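Transcriptional regulator (PDB 5JUF) probably activates competence genes as an RNPP-type quorum sensor, joining a DNA-binding helix-turn-helix domain to a peptide-sensing TPR domain. Local coordinates at residues F149-F158 against L183-Q194. Residues are numbered along the deposited sequence; the frame is centred on the assembly and turned at random.
With SO4 (sulfate ion), chain D.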
# COMPACT_ATOMS: atom_id res chain seq x y z
N PHE A 149 -4.68 6.51 7.17
CA PHE A 149 -3.27 6.76 7.46
C PHE A 149 -3.05 7.19 8.92
O PHE A 149 -2.02 6.84 9.52
CB PHE A 149 -2.70 7.81 6.51
CG PHE A 149 -1.22 8.02 6.67
CD1 PHE A 149 -0.34 6.97 6.47
CD2 PHE A 149 -0.72 9.26 7.04
CE1 PHE A 149 1.03 7.15 6.63
CE2 PHE A 149 0.65 9.44 7.19
CZ PHE A 149 1.52 8.39 6.99
N GLU A 150 -3.97 7.97 9.49
CA GLU A 150 -3.87 8.27 10.92
C GLU A 150 -3.86 6.99 11.75
O GLU A 150 -3.17 6.90 12.77
CB GLU A 150 -5.02 9.18 11.38
CG GLU A 150 -5.00 10.61 10.80
CD GLU A 150 -3.95 11.53 11.43
OE1 GLU A 150 -3.21 11.08 12.32
OE2 GLU A 150 -3.88 12.71 11.05
N GLN A 151 -4.61 5.98 11.32
CA GLN A 151 -4.61 4.69 12.01
C GLN A 151 -3.34 3.90 11.71
O GLN A 151 -2.75 3.32 12.63
CB GLN A 151 -5.86 3.91 11.60
CG GLN A 151 -7.13 4.58 12.13
CD GLN A 151 -8.41 3.97 11.59
OE1 GLN A 151 -8.47 3.56 10.43
NE2 GLN A 151 -9.45 3.95 12.42
N VAL A 152 -2.90 3.85 10.46
CA VAL A 152 -1.73 3.05 10.12
C VAL A 152 -0.47 3.63 10.76
O VAL A 152 0.41 2.88 11.20
CB VAL A 152 -1.58 2.95 8.59
CG1 VAL A 152 -0.23 2.33 8.21
CG2 VAL A 152 -2.69 2.13 8.01
N LYS A 153 -0.37 4.96 10.82
CA LYS A 153 0.86 5.56 11.33
C LYS A 153 1.08 5.28 12.81
O LYS A 153 2.20 5.47 13.30
CB LYS A 153 0.87 7.07 11.06
CG LYS A 153 0.14 7.88 12.10
CD LYS A 153 0.35 9.37 11.88
CE LYS A 153 -0.13 9.80 10.52
NZ LYS A 153 -0.08 11.28 10.33
N ARG A 154 0.06 4.81 13.53
CA ARG A 154 0.22 4.39 14.91
C ARG A 154 0.59 2.91 15.06
O ARG A 154 1.00 2.50 16.16
CB ARG A 154 -1.07 4.64 15.70
CG ARG A 154 -1.65 6.04 15.58
CD ARG A 154 -2.87 6.19 16.50
NE ARG A 154 -3.93 7.03 15.93
CZ ARG A 154 -4.99 7.45 16.62
NH1 ARG A 154 -5.92 8.21 16.04
NH2 ARG A 154 -5.11 7.11 17.90
N LYS A 155 0.48 2.11 14.00
CA LYS A 155 0.73 0.68 14.05
C LYS A 155 2.22 0.35 13.91
O LYS A 155 2.99 1.11 13.33
CB LYS A 155 -0.05 -0.04 12.93
CG LYS A 155 -1.59 0.16 13.04
CD LYS A 155 -2.34 -0.57 11.92
CE LYS A 155 -2.30 -2.08 12.10
NZ LYS A 155 -3.22 -2.82 11.16
N ARG A 156 2.60 -0.82 14.43
CA ARG A 156 3.93 -1.37 14.23
C ARG A 156 3.94 -2.64 13.39
O ARG A 156 4.99 -2.98 12.84
CB ARG A 156 4.60 -1.65 15.58
CG ARG A 156 4.95 -0.35 16.28
CD ARG A 156 5.22 -0.49 17.77
NE ARG A 156 4.85 0.77 18.41
CZ ARG A 156 5.69 1.78 18.62
NH1 ARG A 156 6.96 1.67 18.26
NH2 ARG A 156 5.26 2.89 19.20
N LYS A 157 2.80 -3.33 13.27
CA LYS A 157 2.66 -4.49 12.40
C LYS A 157 1.69 -4.13 11.28
O LYS A 157 0.55 -3.74 11.56
CB LYS A 157 2.13 -5.70 13.19
CG LYS A 157 2.65 -5.82 14.61
CD LYS A 157 4.17 -5.95 14.65
CE LYS A 157 4.67 -5.93 16.09
NZ LYS A 157 6.15 -5.72 16.15
N PHE A 158 2.12 -4.27 10.03
CA PHE A 158 1.36 -3.79 8.88
C PHE A 158 0.81 -4.98 8.10
O PHE A 158 1.57 -5.90 7.75
CB PHE A 158 2.23 -2.93 7.96
CG PHE A 158 2.83 -1.70 8.62
CD1 PHE A 158 2.05 -0.87 9.44
CD2 PHE A 158 4.16 -1.37 8.41
CE1 PHE A 158 2.60 0.26 10.04
CE2 PHE A 158 4.71 -0.24 9.00
CZ PHE A 158 3.94 0.58 9.82
N LEU A 183 8.17 11.84 10.76
CA LEU A 183 7.18 10.86 10.33
C LEU A 183 7.77 9.87 9.31
O LEU A 183 7.52 8.66 9.39
CB LEU A 183 5.97 11.57 9.72
CG LEU A 183 4.91 10.64 9.10
CD1 LEU A 183 4.32 9.76 10.19
CD2 LEU A 183 3.84 11.48 8.41
N PHE A 184 8.53 10.38 8.34
CA PHE A 184 9.08 9.51 7.32
C PHE A 184 10.01 8.47 7.93
O PHE A 184 9.91 7.27 7.64
CB PHE A 184 9.78 10.35 6.25
CG PHE A 184 10.33 9.56 5.08
CD1 PHE A 184 9.51 8.79 4.29
CD2 PHE A 184 11.67 9.65 4.75
CE1 PHE A 184 10.02 8.08 3.21
CE2 PHE A 184 12.19 8.95 3.68
CZ PHE A 184 11.36 8.17 2.90
N GLU A 185 10.89 8.91 8.83
CA GLU A 185 11.81 7.99 9.51
C GLU A 185 11.05 6.95 10.32
O GLU A 185 11.44 5.78 10.35
CB GLU A 185 12.76 8.77 10.42
CG GLU A 185 13.78 9.63 9.69
CD GLU A 185 14.79 8.82 8.91
OE1 GLU A 185 15.41 9.37 7.98
OE2 GLU A 185 14.96 7.62 9.23
N ARG A 186 9.99 7.37 11.01
CA ARG A 186 9.17 6.45 11.78
C ARG A 186 8.53 5.40 10.88
O ARG A 186 8.57 4.20 11.18
CB ARG A 186 8.10 7.23 12.54
CG ARG A 186 7.26 6.41 13.50
CD ARG A 186 6.42 7.34 14.38
NE ARG A 186 5.01 7.38 13.98
CZ ARG A 186 4.20 8.41 14.21
NH1 ARG A 186 2.94 8.36 13.82
NH2 ARG A 186 4.64 9.49 14.83
N ILE A 187 7.94 5.83 9.76
CA ILE A 187 7.34 4.88 8.82
C ILE A 187 8.41 3.96 8.24
O ILE A 187 8.21 2.74 8.16
CB ILE A 187 6.58 5.62 7.72
CG1 ILE A 187 5.43 6.44 8.31
CG2 ILE A 187 6.01 4.64 6.67
CD1 ILE A 187 4.31 5.61 8.90
N ILE A 188 9.55 4.52 7.82
CA ILE A 188 10.65 3.72 7.24
C ILE A 188 11.05 2.61 8.19
O ILE A 188 11.17 1.44 7.80
CB ILE A 188 11.87 4.62 6.94
CG1 ILE A 188 11.64 5.56 5.76
CG2 ILE A 188 13.11 3.77 6.68
CD1 ILE A 188 10.50 5.21 4.94
N LYS A 189 11.34 2.98 9.44
CA LYS A 189 11.83 2.02 10.42
C LYS A 189 10.85 0.88 10.62
O LYS A 189 11.24 -0.28 10.74
CB LYS A 189 12.10 2.72 11.75
CG LYS A 189 12.34 1.74 12.92
CD LYS A 189 12.51 2.43 14.28
CE LYS A 189 12.72 1.39 15.38
NZ LYS A 189 13.00 1.98 16.72
N ARG A 190 9.55 1.19 10.67
CA ARG A 190 8.58 0.13 10.91
C ARG A 190 8.44 -0.77 9.69
O ARG A 190 8.33 -1.99 9.82
CB ARG A 190 7.25 0.74 11.34
CG ARG A 190 7.34 1.27 12.79
CD ARG A 190 6.13 2.11 13.17
NE ARG A 190 6.41 2.83 14.41
CZ ARG A 190 5.53 3.61 15.03
NH1 ARG A 190 4.31 3.77 14.53
NH2 ARG A 190 5.88 4.24 16.15
N VAL A 191 8.51 -0.20 8.49
CA VAL A 191 8.45 -1.03 7.29
C VAL A 191 9.63 -2.00 7.25
O VAL A 191 9.48 -3.18 6.89
CB VAL A 191 8.38 -0.15 6.02
CG1 VAL A 191 8.67 -1.01 4.77
CG2 VAL A 191 7.00 0.53 5.90
N LEU A 192 10.81 -1.52 7.64
CA LEU A 192 12.00 -2.38 7.65
C LEU A 192 11.91 -3.49 8.69
O LEU A 192 12.64 -4.48 8.58
CB LEU A 192 13.24 -1.52 7.92
CG LEU A 192 13.66 -0.58 6.78
CD1 LEU A 192 14.75 0.38 7.26
CD2 LEU A 192 14.14 -1.42 5.58
N ASN A 193 11.04 -3.35 9.69
CA ASN A 193 10.88 -4.32 10.75
C ASN A 193 9.79 -5.35 10.46
O ASN A 193 9.59 -6.25 11.28
CB ASN A 193 10.56 -3.62 12.08
CG ASN A 193 11.71 -2.78 12.62
OD1 ASN A 193 12.88 -3.05 12.33
ND2 ASN A 193 11.39 -1.77 13.41
N GLN A 194 9.04 -5.22 9.37
CA GLN A 194 8.04 -6.23 9.03
C GLN A 194 8.71 -7.57 8.74
O GLN A 194 9.79 -7.64 8.14
CB GLN A 194 7.21 -5.78 7.83
CG GLN A 194 6.41 -4.49 8.06
CD GLN A 194 5.66 -4.51 9.37
OE1 GLN A 194 4.69 -5.26 9.54
NE2 GLN A 194 6.11 -3.70 10.33
S SO4 D . 9.18 2.15 17.14
O1 SO4 D . 10.46 2.24 17.84
O2 SO4 D . 9.34 1.42 15.89
O3 SO4 D . 8.22 1.46 17.99
O4 SO4 D . 8.69 3.51 16.86
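The last turn of helix 139-152 and the loop after it lie along helix 181-192, with the CA atoms of Arg156 and Arg190 5.9 Å apart. Gln194 ties the loop down through both ends of its amide. Gln194 NE2 gives a hydrogen bond to Arg156 O (2.8 Å), nearly in the amide plane, and a straight one to Arg190 O in its own segment. Gln194 OE1 takes the Phe158 N-H at 2.8 Å (N to O), almost straight but with the nitrogen above the carbonyl plane. A bend at chi2 (-48°) of Gln194 brings the amide to the loop backbone. Nearby, CE2 of the Phe158 ring touches Arg190 CB (3.6 Å) and Val191 CG2. Arg186 NH1 reaches Lys153 O (3.0 Å) from above the carbonyl plane, while the Lys153 chain runs past the guanidinium edge. Arg186 CG lies over the centre of one face of the Arg190 guanidinium, and Arg156 CG over the other, toward the rim. Arg190 NH1 bonds weakly to Lys155 O. Arg190 NH2 bonds to O4 of a sulfate ion (3.0 Å), probably from the crystallisation liquor. Lys189 NZ bonds to O1 of the same ion (2.8 Å). At the helical end, Leu183 CD2 meets the edge of the Phe149 ring. Helix 160-173, between the segments in the chain, packs against both: Tyr169 stacks on Phe149 and touches Leu183, and Ile166 touches Phe158. Helix 200-219 touches Ile188 and Val191 within the TPR helical array.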